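Long-range contacts in double-stranded RNA-binding protein 1 (Arabidopsis thaliana, PDB 3ADG), which binds double-stranded RNA and assists DICER-LIKE 1 in the accurate processing of primary microRNAs to microRNAs in the nucleus: residues Y16-P21 with V40-V45; F36-I41 with A58-A63. One frame throughout, in Å; residues are numbered along the deposited sequence.

Both contacts are built on strand 35-42, the middle strand of the three-stranded antiparallel sheet in the first double-stranded RNA-binding domain of this protein. Contact 2 sets most of that strand against helix 56-71 near the centre of the chain; contact 1 takes the end of the strand and the turn beyond it and packs them against the loop between helix 5-15 and strand 22-28. Their centres lie about 14 Å apart, and Val40 and Ile41 belong to both. Along the chain, 16-21 comes first, then 36-45, then 58-63, so that one strand ties an early loop and the last helix into a single small alpha-beta-beta-beta-alpha unit.

Contact 1 of 2, residues Y16-P21 with V40-V45; sequences YKLPTP and VILDGV
Leu18 and Pro21 are the bumps that the loop 16-21 presents to the end of strand 35-42 in this alpha-beta-beta-beta-alpha fold of the double-stranded RNA-binding domain. The loop leaves helix 5-15 through a Schellman motif with Lys17 at positive phi, and residues 18-21 run nearly antiparallel (170°) to residues 40-43. Leu18 and Leu42 cross at about a right angle, CB of Leu18 lying 3.9 Å and CD1 of Leu18 4.0 Å from CD1 of Leu42. CD1 of Leu42 fills the hollow between Leu18 and Pro21, reaching within 3.4 Å of Pro19 O and 4.1 Å of Pro21 CG. The first torsion (177°) sets CG of Leu42 anti to the backbone N, and the second (66°) places CD1. The other branch of Leu18 rests against the carboxylate of Asp43, Leu18 CD2 lying 3.5 Å from Asp43 CG. An alanine in place of Leu18 would keep CB but, without the two methyls, would probably open a gap beside Leu42 CD1 and leave the carboxylate of Asp43 without its apolar neighbour. No hydrogen bond joins the segments directly; one water links Pro19 O to Asp43 N and another Thr20 O to Ile41 O, while Pro21 CA makes a CA-H...O contact with Ile41 O. Pro21 also leans on Leu9 and Ala13 of helix 5-15. On its strand side the fit is tight: Pro21 CB sits only 3.5 Å from Val40 CG2.

Contact 2 of 2, residues F36-I41 with A58-A63; sequences FQSTVI and AAEQSA
Ser38 and Ala59 meet where strand 36-41 lies on helix 58-63, an example of how small side chains let a helix settle close to a sheet. The axes of the two segments approach to 6.6 Å and run 40° apart. Ala59 and Ala63, one helical turn apart, both turn their methyls to the strand.

The van der Waals contacts form a short row. Ala59 CB lies 3.7 Å from Ser38 CB and also makes an apolar contact with CB of Phe36; the ring of Phe36 is turned off from the helix segment. Ala63 CB sits against the strand backbone, 3.7 Å from Ser38 O. Val40 closes the row with its CG1, which the first torsion (67°) places between the backbone N and the carbonyl carbon; Val40 CG1 makes an apolar contact with Ala63 CB at 3.9 Å and comes within 3.5 Å of Ala63 O.

Polar groups take part without bonding across the contact. The OG of Ser38 stands anti to the backbone N (chi1 175°) and touches the aliphatic part of Glu60: Ser38 OG lies 3.7 Å from Glu60 CG, while its hydrogen bond goes to Glu24 O in the neighbouring strand. Glu60, buried, is extended beyond CG, and its OE1 forms salt bridges with Lys6 and Arg56. Two positive groups at this one oxygen would be expected to favour the charged carboxylate.

In the sheet, strand 35-42 is flanked by strands 22-28 and 45-48, and Ser38 and Val40 are backbone-bonded to Ser49 and Tyr47. On the helical side, Val40 also touches Leu9 of helix 5-15, and Glu60 reaches Tyr23 and Ile25 of strand 22-28, so the last helix meets the middle strand with the first helix and an outer strand close by.

Contact 1 of 2, residues Y16-P21 with V40-V45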
ATOM      1  N   TYR A  16     -10.100  14.281   2.584  1.00 30.34           N
ATOM      2  CA  TYR A  16     -10.020  14.946   1.305  1.00 30.51           C
ATOM      3  C   TYR A  16     -11.047  14.471   0.263  1.00 30.16           C
ATOM      4  O   TYR A  16     -10.888  14.774  -0.920  1.00 31.05           O
ATOM      5  CB  TYR A  16      -8.583  14.850   0.791  1.00 30.24           C
ATOM      6  CG  TYR A  16      -7.654  15.703   1.590  1.00 30.74           C
ATOM      7  CD1 TYR A  16      -6.917  15.183   2.653  1.00 32.87           C
ATOM      8  CD2 TYR A  16      -7.519  17.049   1.304  1.00 33.32           C
ATOM      9  CE1 TYR A  16      -6.060  16.010   3.402  1.00 31.49           C
ATOM     10  CE2 TYR A  16      -6.683  17.873   2.031  1.00 32.43           C
ATOM     11  CZ  TYR A  16      -5.949  17.356   3.063  1.00 33.54           C
ATOM     12  OH  TYR A  16      -5.144  18.205   3.780  1.00 33.05           O
ATOM     13  N   LYS A  17     -12.097  13.766   0.702  1.00 29.84           N
ATOM     14  CA  LYS A  17     -13.236  13.415  -0.170  1.00 29.10           C
ATOM     15  C   LYS A  17     -12.793  12.574  -1.390  1.00 29.60           C
ATOM     16  O   LYS A  17     -13.248  12.802  -2.537  1.00 29.47           O
ATOM     17  CB  LYS A  17     -13.948  14.698  -0.620  1.00 29.43           C
ATOM     18  CG  LYS A  17     -14.538  15.514   0.531  1.00 27.38           C
ATOM     19  CD  LYS A  17     -15.420  14.638   1.431  1.00 27.85           C
ATOM     20  CE  LYS A  17     -16.550  13.915   0.630  1.00 28.93           C
ATOM     21  NZ  LYS A  17     -17.596  13.320   1.530  1.00 28.16           N
ATOM     22  N   LEU A  18     -11.893  11.625  -1.120  1.00 28.98           N
ATOM     23  CA  LEU A  18     -11.397  10.671  -2.119  1.00 29.32           C
ATOM     24  C   LEU A  18     -11.892   9.278  -1.775  1.00 29.57           C
ATOM     25  O   LEU A  18     -12.088   8.972  -0.591  1.00 29.32           O
ATOM     26  CB  LEU A  18      -9.849  10.668  -2.088  1.00 29.60           C
ATOM     27  CG  LEU A  18      -9.195  12.057  -2.099  1.00 30.83           C
ATOM     28  CD1 LEU A  18      -7.689  11.918  -1.819  1.00 33.12           C
ATOM     29  CD2 LEU A  18      -9.440  12.769  -3.466  1.00 32.70           C
ATOM     30  N   PRO A  19     -12.075   8.406  -2.797  1.00 29.58           N
ATOM     31  CA  PRO A  19     -12.412   7.019  -2.478  1.00 30.28           C
ATOM     32  C   PRO A  19     -11.360   6.327  -1.592  1.00 29.70           C
ATOM     33  O   PRO A  19     -10.151   6.638  -1.638  1.00 29.40           O
ATOM     34  CB  PRO A  19     -12.476   6.339  -3.858  1.00 30.52           C
ATOM     35  CG  PRO A  19     -12.815   7.465  -4.806  1.00 31.48           C
ATOM     36  CD  PRO A  19     -11.994   8.622  -4.254  1.00 29.39           C
ATOM     37  N   THR A  20     -11.843   5.400  -0.773  1.00 30.25           N
ATOM     38  CA  THR A  20     -10.967   4.524   0.004  1.00 29.77           C
ATOM     39  C   THR A  20      -9.848   4.018  -0.880  1.00 29.87           C
ATOM     40  O   THR A  20     -10.131   3.553  -2.004  1.00 29.38           O
ATOM     41  CB  THR A  20     -11.787   3.358   0.601  1.00 30.52           C
ATOM     42  OG1 THR A  20     -12.780   3.909   1.487  1.00 29.34           O
ATOM     43  CG2 THR A  20     -10.883   2.386   1.373  1.00 31.46           C
ATOM     44  N   PRO A  21      -8.577   4.125  -0.401  1.00 30.37           N
ATOM     45  CA  PRO A  21      -7.457   3.589  -1.186  1.00 29.91           C
ATOM     46  C   PRO A  21      -7.719   2.132  -1.486  1.00 30.72           C
ATOM     47  O   PRO A  21      -8.210   1.401  -0.618  1.00 29.81           O
ATOM     48  CB  PRO A  21      -6.247   3.696  -0.239  1.00 30.61           C
ATOM     49  CG  PRO A  21      -6.600   4.764   0.751  1.00 30.24           C
ATOM     50  CD  PRO A  21      -8.128   4.749   0.864  1.00 29.47           C
ATOM     51  N   VAL A  40      -0.764   0.757  -4.031  1.00 27.99           N
ATOM     52  CA  VAL A  40      -1.966   1.434  -3.544  1.00 29.04           C
ATOM     53  C   VAL A  40      -2.354   2.499  -4.552  1.00 29.20           C
ATOM     54  O   VAL A  40      -1.489   3.250  -5.062  1.00 30.59           O
ATOM     55  CB  VAL A  40      -1.862   2.002  -2.071  1.00 27.92           C
ATOM     56  CG1 VAL A  40      -0.856   3.138  -1.959  1.00 29.97           C
ATOM     57  CG2 VAL A  40      -3.254   2.458  -1.540  1.00 28.47           C
ATOM     58  N   ILE A  41      -3.656   2.567  -4.820  1.00 30.01           N
ATOM     59  CA  ILE A  41      -4.203   3.527  -5.746  1.00 30.92           C
ATOM     60  C   ILE A  41      -5.155   4.470  -5.005  1.00 31.91           C
ATOM     61  O   ILE A  41      -6.149   4.033  -4.399  1.00 31.55           O
ATOM     62  CB  ILE A  41      -4.892   2.834  -6.939  1.00 31.16           C
ATOM     63  CG1 ILE A  41      -3.917   1.855  -7.621  1.00 32.22           C
ATOM     64  CG2 ILE A  41      -5.407   3.864  -7.931  1.00 31.27           C
ATOM     65  CD1 ILE A  41      -4.114   0.345  -7.240  1.00 32.36           C
ATOM     66  N   LEU A  42      -4.818   5.757  -5.058  1.00 32.20           N
ATOM     67  CA  LEU A  42      -5.582   6.809  -4.382  1.00 33.78           C
ATOM     68  C   LEU A  42      -5.716   8.018  -5.297  1.00 33.75           C
ATOM     69  O   LEU A  42      -4.726   8.514  -5.836  1.00 33.40           O
ATOM     70  CB  LEU A  42      -4.902   7.211  -3.048  1.00 33.67           C
ATOM     71  CG  LEU A  42      -5.579   8.364  -2.280  1.00 34.61           C
ATOM     72  CD1 LEU A  42      -6.989   7.976  -1.773  1.00 36.99           C
ATOM     73  CD2 LEU A  42      -4.655   8.892  -1.173  1.00 35.66           C
ATOM     74  N   ASP A  43      -6.946   8.490  -5.481  1.00 34.35           N
ATOM     75  CA  ASP A  43      -7.194   9.666  -6.330  1.00 35.27           C
ATOM     76  C   ASP A  43      -6.484   9.517  -7.684  1.00 34.94           C
ATOM     77  O   ASP A  43      -5.851  10.466  -8.157  1.00 35.71           O
ATOM     78  CB  ASP A  43      -6.729  10.942  -5.609  1.00 35.78           C
ATOM     79  CG  ASP A  43      -7.296  12.220  -6.233  1.00 37.00           C
ATOM     80  OD1 ASP A  43      -8.372  12.161  -6.867  1.00 35.14           O
ATOM     81  OD2 ASP A  43      -6.660  13.283  -6.070  1.00 38.98           O
ATOM     82  N   GLY A  44      -6.557   8.322  -8.272  1.00 34.75           N
ATOM     83  CA  GLY A  44      -5.931   8.045  -9.568  1.00 34.54           C
ATOM     84  C   GLY A  44      -4.430   7.760  -9.536  1.00 34.99           C
ATOM     85  O   GLY A  44      -3.876   7.245 -10.517  1.00 35.36           O
ATOM     86  N   VAL A  45      -3.780   8.107  -8.419  1.00 33.27           N
ATOM     87  CA  VAL A  45      -2.324   8.054  -8.295  1.00 33.32           C
ATOM     88  C   VAL A  45      -1.882   6.693  -7.735  1.00 32.66           C
ATOM     89  O   VAL A  45      -2.448   6.203  -6.749  1.00 33.16           O
ATOM     90  CB  VAL A  45      -1.773   9.184  -7.370  1.00 33.42           C
ATOM     91  CG1 VAL A  45      -0.228   9.209  -7.451  1.00 34.24           C
ATOM     92  CG2 VAL A  45      -2.357  10.572  -7.748  1.00 34.49           C
TER
HETATM   93  O   HOH W   1      -9.308   6.777  -4.269  1.00 29.21           O
HETATM   94  O   HOH W   2      -8.738   4.294  -4.864  1.00 36.62           O

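Contact 2 of 2, residues F36-I41 with A58-A63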
ATOM      1  N   PHE A  36       5.857 -10.656  -1.890  1.00 27.34           N
ATOM      2  CA  PHE A  36       4.707  -9.802  -2.096  1.00 28.52           C
ATOM      3  C   PHE A  36       5.164  -8.368  -2.278  1.00 29.41           C
ATOM      4  O   PHE A  36       6.078  -7.903  -1.603  1.00 28.42           O
ATOM      5  CB  PHE A  36       3.758  -9.888  -0.877  1.00 28.06           C
ATOM      6  CG  PHE A  36       3.106 -11.241  -0.694  1.00 30.29           C
ATOM      7  CD1 PHE A  36       3.776 -12.292  -0.062  1.00 29.67           C
ATOM      8  CD2 PHE A  36       1.806 -11.469  -1.150  1.00 29.49           C
ATOM      9  CE1 PHE A  36       3.160 -13.540   0.125  1.00 29.35           C
ATOM     10  CE2 PHE A  36       1.192 -12.719  -0.979  1.00 29.65           C
ATOM     11  CZ  PHE A  36       1.858 -13.749  -0.365  1.00 29.05           C
ATOM     12  N   GLN A  37       4.451  -7.673  -3.153  1.00 30.53           N
ATOM     13  CA  GLN A  37       4.645  -6.275  -3.463  1.00 30.83           C
ATOM     14  C   GLN A  37       3.235  -5.752  -3.624  1.00 30.31           C
ATOM     15  O   GLN A  37       2.344  -6.493  -4.073  1.00 30.50           O
ATOM     16  CB  GLN A  37       5.420  -6.130  -4.774  1.00 31.21           C
ATOM     17  CG  GLN A  37       5.995  -4.725  -5.002  1.00 36.06           C
ATOM     18  CD  GLN A  37       5.096  -3.790  -5.841  1.00 38.23           C
ATOM     19  OE1 GLN A  37       4.252  -4.232  -6.634  1.00 37.52           O
ATOM     20  NE2 GLN A  37       5.313  -2.483  -5.685  1.00 36.54           N
ATOM     21  N   SER A  38       3.020  -4.496  -3.275  1.00 28.74           N
ATOM     22  CA  SER A  38       1.677  -3.936  -3.424  1.00 29.50           C
ATOM     23  C   SER A  38       1.740  -2.543  -4.048  1.00 29.47           C
ATOM     24  O   SER A  38       2.705  -1.804  -3.862  1.00 29.19           O
ATOM     25  CB  SER A  38       0.950  -3.890  -2.070  1.00 29.78           C
ATOM     26  OG  SER A  38      -0.304  -3.253  -2.192  1.00 30.93           O
ATOM     27  N   THR A  39       0.689  -2.201  -4.776  1.00 29.30           N
ATOM     28  CA  THR A  39       0.485  -0.865  -5.278  1.00 28.98           C
ATOM     29  C   THR A  39      -0.803  -0.417  -4.649  1.00 28.57           C
ATOM     30  O   THR A  39      -1.788  -1.173  -4.676  1.00 28.76           O
ATOM     31  CB  THR A  39       0.347  -0.822  -6.819  1.00 28.71           C
ATOM     32  OG1 THR A  39       1.529  -1.357  -7.419  1.00 30.61           O
ATOM     33  CG2 THR A  39       0.127   0.644  -7.320  1.00 30.76           C
ATOM     34  N   VAL A  40      -0.764   0.757  -4.031  1.00 27.99           N
ATOM     35  CA  VAL A  40      -1.966   1.434  -3.544  1.00 29.04           C
ATOM     36  C   VAL A  40      -2.354   2.499  -4.552  1.00 29.20           C
ATOM     37  O   VAL A  40      -1.489   3.250  -5.062  1.00 30.59           O
ATOM     38  CB  VAL A  40      -1.862   2.002  -2.071  1.00 27.92           C
ATOM     39  CG1 VAL A  40      -0.856   3.138  -1.959  1.00 29.97           C
ATOM     40  CG2 VAL A  40      -3.254   2.458  -1.540  1.00 28.47           C
ATOM     41  N   ILE A  41      -3.656   2.567  -4.820  1.00 30.01           N
ATOM     42  CA  ILE A  41      -4.203   3.527  -5.746  1.00 30.92           C
ATOM     43  C   ILE A  41      -5.155   4.470  -5.005  1.00 31.91           C
ATOM     44  O   ILE A  41      -6.149   4.033  -4.399  1.00 31.55           O
ATOM     45  CB  ILE A  41      -4.892   2.834  -6.939  1.00 31.16           C
ATOM     46  CG1 ILE A  41      -3.917   1.855  -7.621  1.00 32.22           C
ATOM     47  CG2 ILE A  41      -5.407   3.864  -7.931  1.00 31.27           C
ATOM     48  CD1 ILE A  41      -4.114   0.345  -7.240  1.00 32.36           C
ATOM     49  N   ALA A  58       1.905  -6.823   4.975  1.00 26.69           N
ATOM     50  CA  ALA A  58       3.167  -6.077   5.074  1.00 26.66           C
ATOM     51  C   ALA A  58       3.439  -5.209   3.807  1.00 27.32           C
ATOM     52  O   ALA A  58       3.892  -4.058   3.914  1.00 27.73           O
ATOM     53  CB  ALA A  58       4.338  -7.042   5.356  1.00 25.58           C
ATOM     54  N   ALA A  59       3.154  -5.789   2.635  1.00 26.83           N
ATOM     55  CA  ALA A  59       3.292  -5.078   1.353  1.00 27.89           C
ATOM     56  C   ALA A  59       2.352  -3.881   1.302  1.00 27.80           C
ATOM     57  O   ALA A  59       2.772  -2.786   0.912  1.00 27.90           O
ATOM     58  CB  ALA A  59       3.035  -6.040   0.174  1.00 28.71           C
ATOM     59  N   GLU A  60       1.084  -4.096   1.672  1.00 26.74           N
ATOM     60  CA  GLU A  60       0.078  -3.041   1.627  1.00 27.41           C
ATOM     61  C   GLU A  60       0.488  -1.904   2.565  1.00 27.64           C
ATOM     62  O   GLU A  60       0.424  -0.727   2.183  1.00 27.15           O
ATOM     63  CB  GLU A  60      -1.291  -3.604   2.003  1.00 26.74           C
ATOM     64  CG  GLU A  60      -1.808  -4.573   0.935  1.00 24.73           C
ATOM     65  CD  GLU A  60      -3.147  -5.210   1.325  1.00 26.92           C
ATOM     66  OE1 GLU A  60      -3.480  -5.197   2.521  1.00 27.11           O
ATOM     67  OE2 GLU A  60      -3.864  -5.699   0.430  1.00 31.18           O
ATOM     68  N   GLN A  61       0.942  -2.260   3.770  1.00 26.84           N
ATOM     69  CA  GLN A  61       1.416  -1.254   4.706  1.00 26.59           C
ATOM     70  C   GLN A  61       2.569  -0.438   4.109  1.00 27.65           C
ATOM     71  O   GLN A  61       2.645   0.769   4.327  1.00 29.04           O
ATOM     72  CB  GLN A  61       1.819  -1.861   6.025  1.00 27.94           C
ATOM     73  CG  GLN A  61       0.633  -2.389   6.788  1.00 25.02           C
ATOM     74  CD  GLN A  61      -0.232  -1.302   7.444  1.00 28.53           C
ATOM     75  OE1 GLN A  61       0.084  -0.088   7.382  1.00 27.52           O
ATOM     76  NE2 GLN A  61      -1.343  -1.744   8.080  1.00 27.82           N
ATOM     77  N   SER A  62       3.475  -1.104   3.393  1.00 27.07           N
ATOM     78  CA  SER A  62       4.633  -0.429   2.771  1.00 27.54           C
ATOM     79  C   SER A  62       4.154   0.563   1.669  1.00 27.21           C
ATOM     80  O   SER A  62       4.644   1.699   1.602  1.00 27.31           O
ATOM     81  CB  SER A  62       5.604  -1.474   2.221  1.00 27.37           C
ATOM     82  OG  SER A  62       6.651  -0.872   1.442  1.00 28.08           O
ATOM     83  N   ALA A  63       3.196   0.119   0.859  1.00 27.41           N
ATOM     84  CA  ALA A  63       2.585   0.952  -0.191  1.00 25.98           C
ATOM     85  C   ALA A  63       1.955   2.207   0.459  1.00 26.17           C
ATOM     86  O   ALA A  63       2.138   3.328  -0.065  1.00 26.61           O
ATOM     87  CB  ALA A  63       1.517   0.164  -0.974  1.00 27.04           C
TER